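Side-chain contacts in periplasmic binding protein/LacI transcriptional regulator (Brachyspira murdochii, PDB 4KQC), which probably binds a sugar or related small solute in the periplasm for an ABC transporter: residues L168-A173 / G177-Q182; A133-D138 / D238-G243; A118-K123 / G267-D272. One frame throughout, in Å; residues are numbered along the deposited sequence. Where two conformers were deposited one is given.

All three contacts lie in one of the two alpha/beta domains of this type I periplasmic binding protein, around the mixed sheet that runs from strand 179-184 through 141-146, 208-211, 246-250 and 267-270 to 301-303. Along the chain they are nested: interaction 1 lies inside the loop closed by interaction 2, and both lie inside that closed by interaction 3. The centres of interactions 1 and 2 are about 13 Å apart, and K178 joins them through a probable hydrogen bond from NZ to A133 O. Interaction 3 has its centre about 19 Å from that of interaction 1, with L168 packed against D122. The three sample one domain, from the buried helix-on-sheet layer of interaction 3 to the surface loops of interaction 2.

Interaction 1: L168-A173 / G177-Q182; sequences LADGDA and GKYALQ
A169 sets its methyl group over one face of the Y179 ring. CB stands 3.8 Å from the ring centroid and 27° off the normal, a CH-pi contact displaced toward the rim, so that the nearest ring atom is CE1, 3.4 Å from A169 CB.

One residue on, D170 meets the same ring at its edge: Y179 OH donates to D170 OD1 over 2.6 Å, reaching the carboxylate from above its plane, 44° out of it. Y179 holds CG between its backbone N and carbonyl carbon, and this chi1 of 75° lays the ring against the A169 methyl and sends OH to D170. Such helix-to-strand closure belongs to a beta-alpha-beta unit, here strand 141-146, helix 152-171 and strand 179-184, with the return loop kept short. A water also donates to D170 OD1 at 2.5 Å and accepts from G177 N at 2.9 Å, so that this one oxygen serves both ring and loop.

Past the helix end, D172 OD1 accepts from the backbone N of A174. In the same loop T175 OG1 lies within hydrogen-bonding reach of both A169 O and D172 O, which compete for its one proton.

Interaction 2: A133-D138 / D238-G243; sequences AAFTSD and DAQDGG
F135, in the irregular chain that follows helix 113-133, faces a type I beta turn from A239 to G242 whose two central residues, Q240 and D241, are the ones it touches. The turn is closed by G242 N to A239 O at 2.8 Å, and it overlaps an Asx turn, in which G243 N donates to D241 OD1 over 3.0 Å.

The outer end of the phenyl ring does the touching. Its CE2 lies 3.6 Å from Q240 NE2 and its CZ 3.9 Å from D241 CB, the ring and amide planes being turned 46° against each other. Q240 carries CG anti to its N (chi1 -164°) and stays extended beyond, which carries the amide slantwise past the CE2 corner of the ring on its way to K140 and K142: NE2 bonds to K140 O, and OE1 to K142 N. D241 offers F135 its CB, while its OD2 forms a salt bridge with R131 NE. With F135 cut back to alanine, the Q240 amide and D241 CB are likely to lose the ring they pack on, opening a gap between the two loops.

L207 touches all three side chains from a further loop. The contact lies at the surface, joining the loop between helix 113-133 and strand 141-146 to the one that leads into strand 246-250.

Interaction 3: A118-K123 / G267-D272; sequences AIVADK and GSVTQD
V269 drives its branched side chain against two successive residues of helix 113-133, I119 and V120. Just before it in the strand, S268 points its CB away from the helix, and the alternation of side chains along an extended chain then brings the next one round to the helix side.

V269 therefore turns toward the helix, with its CA 6.9 Å from V120 CA. Its CG1, beside the backbone N and anti to the carbonyl carbon (chi1 -68°), fits against both helix residues, 3.6 Å from V120 CG2 and 3.8 Å from I119 CG2. The I119 contact continues inward along that side chain, since I119 CB is 3.9 Å from V269 CG1. The second methyl shares the V120 contact, V269 CG2 lying 3.7 Å from V120 CG2, so a single V120 methyl meets both arms of the fork. Between the two segments the contact is wholly apolar. W302 of strand 301-303 touches I119 and V269, and M248 touches V120, which extends the apolar layer to the strands flanking 267-270.

Farther along, D272 is the N-cap of helix 273-288, where its OD1 makes a weak bond to S275 N.

Helix layered on a central, mainly parallel sheet is the Rossmann-like plan of type I periplasmic binding proteins, in which the C-terminal ends of such strands look toward the ligand cleft between the domains.

Interaction 1: L168-A173 / G177-Q182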
ATOM      1  N   LEU A 168     -11.982  16.673   7.748  1.00 14.26           N
ATOM      2  CA  LEU A 168     -13.428  16.442   7.806  1.00 14.49           C
ATOM      3  C   LEU A 168     -13.962  16.663   9.228  1.00 13.20           C
ATOM      4  O   LEU A 168     -14.984  17.283   9.427  1.00 13.70           O
ATOM      5  CB  LEU A 168     -13.774  15.016   7.349  1.00 13.71           C
ATOM      6  CG  LEU A 168     -13.423  14.686   5.883  1.00 15.11           C
ATOM      7  CD1 LEU A 168     -13.556  13.215   5.611  1.00 16.17           C
ATOM      8  CD2 LEU A 168     -14.280  15.501   4.933  1.00 17.23           C
ATOM      9  N   ALA A 169     -13.275  16.097  10.217  1.00 11.93           N
ATOM     10  CA  ALA A 169     -13.726  16.089  11.588  1.00 12.26           C
ATOM     11  C   ALA A 169     -13.586  17.515  12.204  1.00 14.26           C
ATOM     12  O   ALA A 169     -14.386  17.921  13.060  1.00 14.12           O
ATOM     13  CB  ALA A 169     -12.944  15.048  12.406  1.00 12.41           C
ATOM     14  N   ASP A 170     -12.595  18.296  11.774  1.00 14.83           N
ATOM     15  CA  ASP A 170     -12.519  19.689  12.319  1.00 16.43           C
ATOM     16  C   ASP A 170     -13.527  20.568  11.627  1.00 16.53           C
ATOM     17  O   ASP A 170     -13.917  21.608  12.173  1.00 18.24           O
ATOM     18  CB  ASP A 170     -11.168  20.332  12.120  1.00 17.90           C
ATOM     19  CG  ASP A 170     -10.074  19.684  12.960  1.00 19.40           C
ATOM     20  OD1 ASP A 170     -10.359  18.799  13.800  1.00 19.67           O
ATOM     21  OD2 ASP A 170      -8.873  20.093  12.762  1.00 20.48           O
ATOM     22  N   GLY A 171     -13.866  20.198  10.398  1.00 16.98           N
ATOM     23  CA  GLY A 171     -14.755  21.005   9.569  1.00 17.45           C
ATOM     24  C   GLY A 171     -16.205  20.933  10.013  1.00 18.03           C
ATOM     25  O   GLY A 171     -17.023  21.836   9.717  1.00 17.65           O
ATOM     26  N   ASP A 172     -16.535  19.845  10.675  1.00 16.58           N
ATOM     27  CA  ASP A 172     -17.886  19.564  11.156  1.00 15.31           C
ATOM     28  C   ASP A 172     -17.889  19.976  12.591  1.00 14.19           C
ATOM     29  O   ASP A 172     -17.227  19.381  13.391  1.00 13.20           O
ATOM     30  CB  ASP A 172     -18.141  18.062  11.036  1.00 15.34           C
ATOM     31  CG  ASP A 172     -19.505  17.626  11.462  1.00 16.99           C
ATOM     32  OD1 ASP A 172     -20.188  18.345  12.222  1.00 17.06           O
ATOM     33  OD2 ASP A 172     -19.922  16.470  11.047  1.00 17.84           O
ATOM     34  N   ALA A 173     -18.632  21.021  12.954  1.00 13.12           N
ATOM     35  CA  ALA A 173     -18.644  21.485  14.352  1.00 13.70           C
ATOM     36  C   ALA A 173     -19.188  20.419  15.337  1.00 13.54           C
ATOM     37  O   ALA A 173     -18.917  20.470  16.547  1.00 14.67           O
ATOM     38  CB  ALA A 173     -19.396  22.830  14.441  1.00 13.69           C
ATOM     39  N   GLY A 177     -12.950  18.793  18.023  1.00 16.24           N
ATOM     40  CA  GLY A 177     -12.580  18.727  19.407  1.00 18.65           C
ATOM     41  C   GLY A 177     -12.916  17.455  20.187  1.00 18.36           C
ATOM     42  O   GLY A 177     -12.578  17.339  21.356  1.00 19.56           O
ATOM     43  N   LYS A 178     -13.606  16.498  19.568  1.00 17.88           N
ATOM     44  CA  LYS A 178     -14.111  15.341  20.294  1.00 17.52           C
ATOM     45  C   LYS A 178     -13.406  14.068  19.901  1.00 14.70           C
ATOM     46  O   LYS A 178     -13.890  13.019  20.235  1.00 13.76           O
ATOM     47  CB  LYS A 178     -15.594  15.151  20.002  1.00 17.52           C
ATOM     48  CG  LYS A 178     -16.492  16.276  20.508  1.00 19.20           C
ATOM     49  CD  LYS A 178     -17.936  16.082  20.078  1.00 19.82           C
ATOM     50  CE  LYS A 178     -18.801  17.147  20.670  1.00 21.25           C
ATOM     51  NZ  LYS A 178     -20.197  16.913  20.151  1.00 21.76           N
ATOM     52  N   TYR A 179     -12.315  14.159  19.156  1.00 14.70           N
ATOM     53  CA  TYR A 179     -11.692  12.973  18.624  1.00 14.79           C
ATOM     54  C   TYR A 179     -10.207  13.081  18.774  1.00 13.73           C
ATOM     55  O   TYR A 179      -9.611  14.192  18.823  1.00 15.33           O
ATOM     56  CB  TYR A 179     -12.090  12.731  17.153  1.00 15.45           C
ATOM     57  CG  TYR A 179     -11.387  13.671  16.220  1.00 15.43           C
ATOM     58  CD1 TYR A 179     -11.900  14.948  15.972  1.00 15.89           C
ATOM     59  CD2 TYR A 179     -10.208  13.336  15.610  1.00 16.21           C
ATOM     60  CE1 TYR A 179     -11.214  15.876  15.194  1.00 16.09           C
ATOM     61  CE2 TYR A 179      -9.538  14.239  14.788  1.00 15.57           C
ATOM     62  CZ  TYR A 179     -10.038  15.490  14.580  1.00 16.19           C
ATOM     63  OH  TYR A 179      -9.379  16.409  13.818  1.00 19.34           O
ATOM     64  N   ALA A 180      -9.535  11.931  18.815  1.00 13.95           N
ATOM     65  CA  ALA A 180      -8.058  11.861  18.742  1.00 14.55           C
ATOM     66  C   ALA A 180      -7.609  10.695  17.884  1.00 14.31           C
ATOM     67  O   ALA A 180      -8.144   9.598  18.005  1.00 14.27           O
ATOM     68  CB  ALA A 180      -7.476  11.671  20.117  1.00 14.94           C
ATOM     69  N   LEU A 181      -6.658  10.938  17.009  1.00 14.18           N
ATOM     70  CA  LEU A 181      -6.130   9.918  16.156  1.00 15.56           C
ATOM     71  C   LEU A 181      -4.867   9.384  16.872  1.00 16.85           C
ATOM     72  O   LEU A 181      -4.023  10.178  17.313  1.00 20.17           O
ATOM     73  CB  LEU A 181      -5.775  10.480  14.784  1.00 16.00           C
ATOM     74  CG  LEU A 181      -6.926  11.056  13.968  1.00 17.38           C
ATOM     75  CD1 LEU A 181      -6.476  11.829  12.726  1.00 21.25           C
ATOM     76  CD2 LEU A 181      -7.873   9.942  13.613  1.00 18.92           C
ATOM     77  N   GLN A 182      -4.740   8.082  17.004  1.00 16.00           N
ATOM     78  CA  GLN A 182      -3.625   7.462  17.674  1.00 16.59           C
ATOM     79  C   GLN A 182      -2.808   6.738  16.601  1.00 14.45           C
ATOM     80  O   GLN A 182      -3.246   5.722  16.107  1.00 14.54           O
ATOM     81  CB  GLN A 182      -4.142   6.480  18.695  1.00 19.65           C
ATOM     82  CG  GLN A 182      -4.997   7.148  19.727  1.00 24.11           C
ATOM     83  CD  GLN A 182      -5.477   6.150  20.765  1.00 27.00           C
ATOM     84  OE1 GLN A 182      -5.797   5.001  20.439  1.00 32.01           O
ATOM     85  NE2 GLN A 182      -5.523   6.586  22.021  1.00 30.49           N
TER
HETATM   86  O   HOH W   1     -10.631  19.037  16.322  1.00 29.33           O

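Interaction 2: A133-D138 / D238-G243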
ATOM      1  N   ALA A 133     -19.738  12.415  17.799  1.00 13.54           N
ATOM      2  CA  ALA A 133     -20.421  13.579  18.375  1.00 14.76           C
ATOM      3  C   ALA A 133     -20.871  13.364  19.825  1.00 17.30           C
ATOM      4  O   ALA A 133     -20.980  14.339  20.577  1.00 16.49           O
ATOM      5  CB  ALA A 133     -21.591  13.930  17.512  1.00 14.82           C
ATOM      6  N   ALA A 134     -21.106  12.109  20.210  1.00 17.24           N
ATOM      7  CA  ALA A 134     -21.335  11.705  21.604  1.00 18.78           C
ATOM      8  C   ALA A 134     -20.201  11.852  22.600  1.00 19.05           C
ATOM      9  O   ALA A 134     -20.437  11.778  23.822  1.00 20.84           O
ATOM     10  CB  ALA A 134     -21.863  10.280  21.673  1.00 21.00           C
ATOM     11  N   PHE A 135     -18.971  11.998  22.125  1.00 19.52           N
ATOM     12  CA  PHE A 135     -17.822  12.164  22.997  1.00 18.29           C
ATOM     13  C   PHE A 135     -17.613  13.628  23.348  1.00 20.90           C
ATOM     14  O   PHE A 135     -18.414  14.497  22.945  1.00 20.46           O
ATOM     15  CB  PHE A 135     -16.588  11.494  22.377  1.00 17.67           C
ATOM     16  CG  PHE A 135     -16.716  10.024  22.398  1.00 16.32           C
ATOM     17  CD1 PHE A 135     -17.445   9.371  21.450  1.00 15.89           C
ATOM     18  CD2 PHE A 135     -16.085   9.280  23.386  1.00 17.22           C
ATOM     19  CE1 PHE A 135     -17.605   7.986  21.494  1.00 15.68           C
ATOM     20  CE2 PHE A 135     -16.242   7.910  23.443  1.00 17.93           C
ATOM     21  CZ  PHE A 135     -16.996   7.259  22.467  1.00 17.00           C
ATOM     22  N   THR A 136     -16.601  13.882  24.144  1.00 23.51           N
ATOM     23  CA  THR A 136     -16.340  15.245  24.610  1.00 25.49           C
ATOM     24  C   THR A 136     -14.886  15.556  24.572  1.00 26.36           C
ATOM     25  O   THR A 136     -14.030  14.683  24.423  1.00 22.33           O
ATOM     26  CB  THR A 136     -16.833  15.439  26.065  1.00 27.47           C
ATOM     27  OG1 THR A 136     -16.115  14.565  26.966  1.00 26.17           O
ATOM     28  CG2 THR A 136     -18.304  15.179  26.206  1.00 28.63           C
ATOM     29  N   SER A 137     -14.579  16.831  24.748  1.00 27.68           N
ATOM     30  CA  SER A 137     -13.209  17.260  24.738  0.70 27.43           C
ATOM     31  C   SER A 137     -12.369  16.617  25.857  1.00 27.02           C
ATOM     32  O   SER A 137     -11.186  16.359  25.664  1.00 28.32           O
ATOM     33  CB  SER A 137     -13.152  18.776  24.845  0.70 30.78           C
ATOM     34  OG  SER A 137     -11.807  19.176  24.905  0.70 32.57           O
ATOM     35  N   ASP A 138     -12.984  16.353  27.008  1.00 26.38           N
ATOM     36  CA  ASP A 138     -12.288  15.716  28.141  1.00 27.76           C
ATOM     37  C   ASP A 138     -12.226  14.176  28.031  1.00 25.21           C
ATOM     38  O   ASP A 138     -11.494  13.540  28.787  1.00 25.79           O
ATOM     39  CB  ASP A 138     -12.974  16.072  29.474  1.00 31.51           C
ATOM     40  CG  ASP A 138     -12.853  17.570  29.838  1.00 36.82           C
ATOM     41  OD1 ASP A 138     -12.158  18.359  29.148  1.00 39.70           O
ATOM     42  OD2 ASP A 138     -13.466  17.964  30.856  1.00 44.02           O
ATOM     43  N   ASP A 238     -17.361  -4.093  21.035  1.00 15.36           N
ATOM     44  CA  ASP A 238     -16.026  -3.842  21.595  1.00 14.41           C
ATOM     45  C   ASP A 238     -15.471  -2.480  21.313  1.00 14.05           C
ATOM     46  O   ASP A 238     -14.338  -2.202  21.678  1.00 13.90           O
ATOM     47  CB  ASP A 238     -14.988  -4.893  21.200  1.00 16.46           C
ATOM     48  CG  ASP A 238     -13.828  -4.987  22.211  1.00 18.05           C
ATOM     49  OD1 ASP A 238     -14.055  -4.806  23.440  1.00 18.42           O
ATOM     50  OD2 ASP A 238     -12.692  -5.314  21.821  1.00 17.91           O
ATOM     51  N   ALA A 239     -16.275  -1.610  20.737  1.00 12.52           N
ATOM     52  CA  ALA A 239     -15.867  -0.221  20.529  1.00 12.89           C
ATOM     53  C   ALA A 239     -16.002   0.582  21.792  1.00 12.81           C
ATOM     54  O   ALA A 239     -16.695   0.201  22.727  1.00 13.11           O
ATOM     55  CB  ALA A 239     -16.633   0.412  19.398  1.00 12.50           C
ATOM     56  N   GLN A 240     -15.314   1.713  21.814  1.00 12.11           N
ATOM     57  CA  GLN A 240     -15.237   2.606  22.916  1.00 13.12           C
ATOM     58  C   GLN A 240     -16.605   3.049  23.492  1.00 14.34           C
ATOM     59  O   GLN A 240     -16.744   3.229  24.710  1.00 16.21           O
ATOM     60  CB  GLN A 240     -14.386   3.787  22.422  1.00 13.53           C
ATOM     61  CG  GLN A 240     -13.840   4.666  23.456  1.00 14.67           C
ATOM     62  CD  GLN A 240     -13.131   5.851  22.873  1.00 14.86           C
ATOM     63  OE1 GLN A 240     -12.947   5.948  21.664  1.00 16.03           O
ATOM     64  NE2 GLN A 240     -12.831   6.816  23.715  1.00 15.51           N
ATOM     65  N   ASP A 241     -17.602   3.191  22.615  1.00 14.42           N
ATOM     66  CA  ASP A 241     -18.978   3.515  22.965  1.00 15.02           C
ATOM     67  C   ASP A 241     -19.888   2.283  23.159  1.00 14.60           C
ATOM     68  O   ASP A 241     -21.102   2.436  23.264  1.00 15.73           O
ATOM     69  CB  ASP A 241     -19.620   4.460  21.961  1.00 14.78           C
ATOM     70  CG  ASP A 241     -19.666   3.900  20.546  1.00 15.00           C
ATOM     71  OD1 ASP A 241     -19.279   2.716  20.293  1.00 14.11           O
ATOM     72  OD2 ASP A 241     -20.100   4.650  19.641  1.00 13.50           O
ATOM     73  N   GLY A 242     -19.296   1.090  23.257  1.00 14.50           N
ATOM     74  CA  GLY A 242     -20.049  -0.175  23.262  1.00 14.83           C
ATOM     75  C   GLY A 242     -20.731  -0.637  22.000  1.00 15.30           C
ATOM     76  O   GLY A 242     -21.451  -1.657  21.995  1.00 15.44           O
ATOM     77  N   GLY A 243     -20.550   0.103  20.907  1.00 15.18           N
ATOM     78  CA  GLY A 243     -20.958  -0.377  19.590  1.00 15.13           C
ATOM     79  C   GLY A 243     -19.881  -1.261  18.994  1.00 14.57           C
ATOM     80  O   GLY A 243     -19.044  -1.832  19.734  1.00 13.69           O
TER

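Interaction 3: A118-K123 / G267-D272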
ATOM      1  N   ALA A 118      -6.772   8.764   2.021  1.00 11.93           N
ATOM      2  CA  ALA A 118      -7.831   9.725   2.178  1.00 12.05           C
ATOM      3  C   ALA A 118      -9.172   9.117   1.860  1.00 11.84           C
ATOM      4  O   ALA A 118     -10.157   9.536   2.463  1.00 13.63           O
ATOM      5  CB  ALA A 118      -7.567  10.969   1.361  1.00 12.71           C
ATOM      6  N   ILE A 119      -9.257   8.155   0.931  1.00 11.77           N
ATOM      7  CA  ILE A 119     -10.536   7.491   0.639  1.00 12.04           C
ATOM      8  C   ILE A 119     -10.971   6.785   1.934  1.00 11.63           C
ATOM      9  O   ILE A 119     -12.141   6.832   2.336  1.00 12.04           O
ATOM     10  CB  ILE A 119     -10.428   6.458  -0.521  1.00 12.84           C
ATOM     11  CG1 ILE A 119     -10.038   7.132  -1.847  1.00 15.17           C
ATOM     12  CG2 ILE A 119     -11.699   5.617  -0.562  1.00 13.09           C
ATOM     13  CD1 ILE A 119      -9.623   6.157  -2.919  1.00 17.79           C
ATOM     14  N   VAL A 120     -10.014   6.133   2.599  1.00 10.74           N
ATOM     15  CA  VAL A 120     -10.354   5.381   3.787  1.00 10.86           C
ATOM     16  C   VAL A 120     -10.828   6.387   4.859  1.00 10.53           C
ATOM     17  O   VAL A 120     -11.776   6.115   5.564  1.00 10.22           O
ATOM     18  CB  VAL A 120      -9.165   4.502   4.286  1.00 10.70           C
ATOM     19  CG1 VAL A 120      -9.559   3.722   5.538  1.00 11.14           C
ATOM     20  CG2 VAL A 120      -8.764   3.496   3.198  1.00 11.40           C
ATOM     21  N   ALA A 121     -10.174   7.550   4.980  1.00 10.91           N
ATOM     22  CA  ALA A 121     -10.622   8.565   5.951  1.00 10.98           C
ATOM     23  C   ALA A 121     -12.036   9.008   5.636  1.00 10.95           C
ATOM     24  O   ALA A 121     -12.854   9.120   6.563  1.00  9.98           O
ATOM     25  CB  ALA A 121      -9.687   9.770   5.930  1.00 11.38           C
ATOM     26  N   ASP A 122     -12.322   9.196   4.372  1.00 10.99           N
ATOM     27  CA  ASP A 122     -13.725   9.637   3.999  1.00 11.58           C
ATOM     28  C   ASP A 122     -14.758   8.602   4.486  1.00 11.58           C
ATOM     29  O   ASP A 122     -15.785   8.952   5.113  1.00 11.08           O
ATOM     30  CB  ASP A 122     -13.897   9.782   2.477  1.00 13.74           C
ATOM     31  CG  ASP A 122     -13.057  10.874   1.862  1.00 17.45           C
ATOM     32  OD1 ASP A 122     -12.703  11.864   2.513  1.00 19.97           O
ATOM     33  OD2 ASP A 122     -12.711  10.716   0.655  1.00 19.62           O
ATOM     34  N   LYS A 123     -14.486   7.336   4.227  1.00 11.28           N
ATOM     35  CA  LYS A 123     -15.381   6.256   4.623  1.00 11.21           C
ATOM     36  C   LYS A 123     -15.450   6.124   6.139  1.00 11.42           C
ATOM     37  O   LYS A 123     -16.532   5.840   6.692  1.00 12.12           O
ATOM     38  CB  LYS A 123     -14.911   4.935   3.999  1.00 13.04           C
ATOM     39  CG  LYS A 123     -14.941   4.896   2.502  1.00 13.87           C
ATOM     40  CD  LYS A 123     -16.352   4.957   1.972  1.00 18.22           C
ATOM     41  CE  LYS A 123     -16.234   4.908   0.444  1.00 21.77           C
ATOM     42  NZ  LYS A 123     -17.579   4.945  -0.170  1.00 25.80           N
ATOM     43  N   GLY A 267     -14.249  -2.522   4.885  1.00 11.50           N
ATOM     44  CA  GLY A 267     -13.864  -2.245   3.505  1.00 10.86           C
ATOM     45  C   GLY A 267     -12.398  -1.876   3.521  1.00  9.94           C
ATOM     46  O   GLY A 267     -11.841  -1.594   4.617  1.00  9.18           O
ATOM     47  N   SER A 268     -11.836  -1.816   2.341  1.00  9.80           N
ATOM     48  CA  SER A 268     -10.443  -1.441   2.141  1.00 10.05           C
ATOM     49  C   SER A 268     -10.238  -0.779   0.822  1.00 10.54           C
ATOM     50  O   SER A 268     -11.124  -0.773  -0.059  1.00  9.97           O
ATOM     51  CB  SER A 268      -9.545  -2.700   2.212  1.00 10.62           C
ATOM     52  OG  SER A 268      -9.507  -3.253   3.528  1.00 11.08           O
ATOM     53  N   VAL A 269      -9.079  -0.169   0.631  1.00 10.82           N
ATOM     54  CA  VAL A 269      -8.739   0.355  -0.701  1.00 11.59           C
ATOM     55  C   VAL A 269      -7.771  -0.548  -1.403  1.00 11.64           C
ATOM     56  O   VAL A 269      -6.894  -1.115  -0.755  1.00 12.49           O
ATOM     57  CB  VAL A 269      -8.190   1.805  -0.652  1.00 11.74           C
ATOM     58  CG1 VAL A 269      -9.279   2.740  -0.246  1.00 14.05           C
ATOM     59  CG2 VAL A 269      -7.027   1.949   0.259  1.00 11.06           C
ATOM     60  N   THR A 270      -7.969  -0.730  -2.706  1.00 12.04           N
ATOM     61  CA  THR A 270      -7.061  -1.588  -3.503  1.00 11.42           C
ATOM     62  C   THR A 270      -6.339  -0.748  -4.509  1.00 11.28           C
ATOM     63  O   THR A 270      -6.849   0.230  -5.045  1.00 10.69           O
ATOM     64  CB  THR A 270      -7.778  -2.745  -4.244  1.00 12.09           C
ATOM     65  OG1 THR A 270      -6.841  -3.557  -4.952  1.00 13.35           O
ATOM     66  CG2 THR A 270      -8.854  -2.280  -5.212  1.00 11.92           C
ATOM     67  N   GLN A 271      -5.120  -1.140  -4.777  1.00 10.08           N
ATOM     68  CA  GLN A 271      -4.379  -0.580  -5.889  1.00 10.98           C
ATOM     69  C   GLN A 271      -4.753  -1.258  -7.208  1.00 10.99           C
ATOM     70  O   GLN A 271      -5.629  -2.077  -7.246  1.00 12.28           O
ATOM     71  CB  GLN A 271      -2.877  -0.714  -5.640  1.00 11.10           C
ATOM     72  CG  GLN A 271      -2.330  -0.239  -4.281  1.00 11.78           C
ATOM     73  CD  GLN A 271      -0.834  -0.442  -4.190  1.00 12.55           C
ATOM     74  OE1 GLN A 271      -0.074   0.218  -4.941  1.00 15.40           O
ATOM     75  NE2 GLN A 271      -0.385  -1.325  -3.354  1.00 13.03           N
ATOM     76  N   ASP A 272      -4.085  -0.879  -8.304  1.00 11.67           N
ATOM     77  CA  ASP A 272      -4.351  -1.465  -9.658  1.00 12.38           C
ATOM     78  C   ASP A 272      -3.015  -2.049 -10.159  1.00 11.64           C
ATOM     79  O   ASP A 272      -2.277  -1.383 -10.917  1.00 11.60           O
ATOM     80  CB  ASP A 272      -4.864  -0.393 -10.598  1.00 12.60           C
ATOM     81  CG  ASP A 272      -5.278  -0.932 -11.974  1.00 13.31           C
ATOM     82  OD1 ASP A 272      -5.019  -2.097 -12.369  1.00 14.27           O
ATOM     83  OD2 ASP A 272      -5.961  -0.181 -12.752  1.00 14.64           O
TER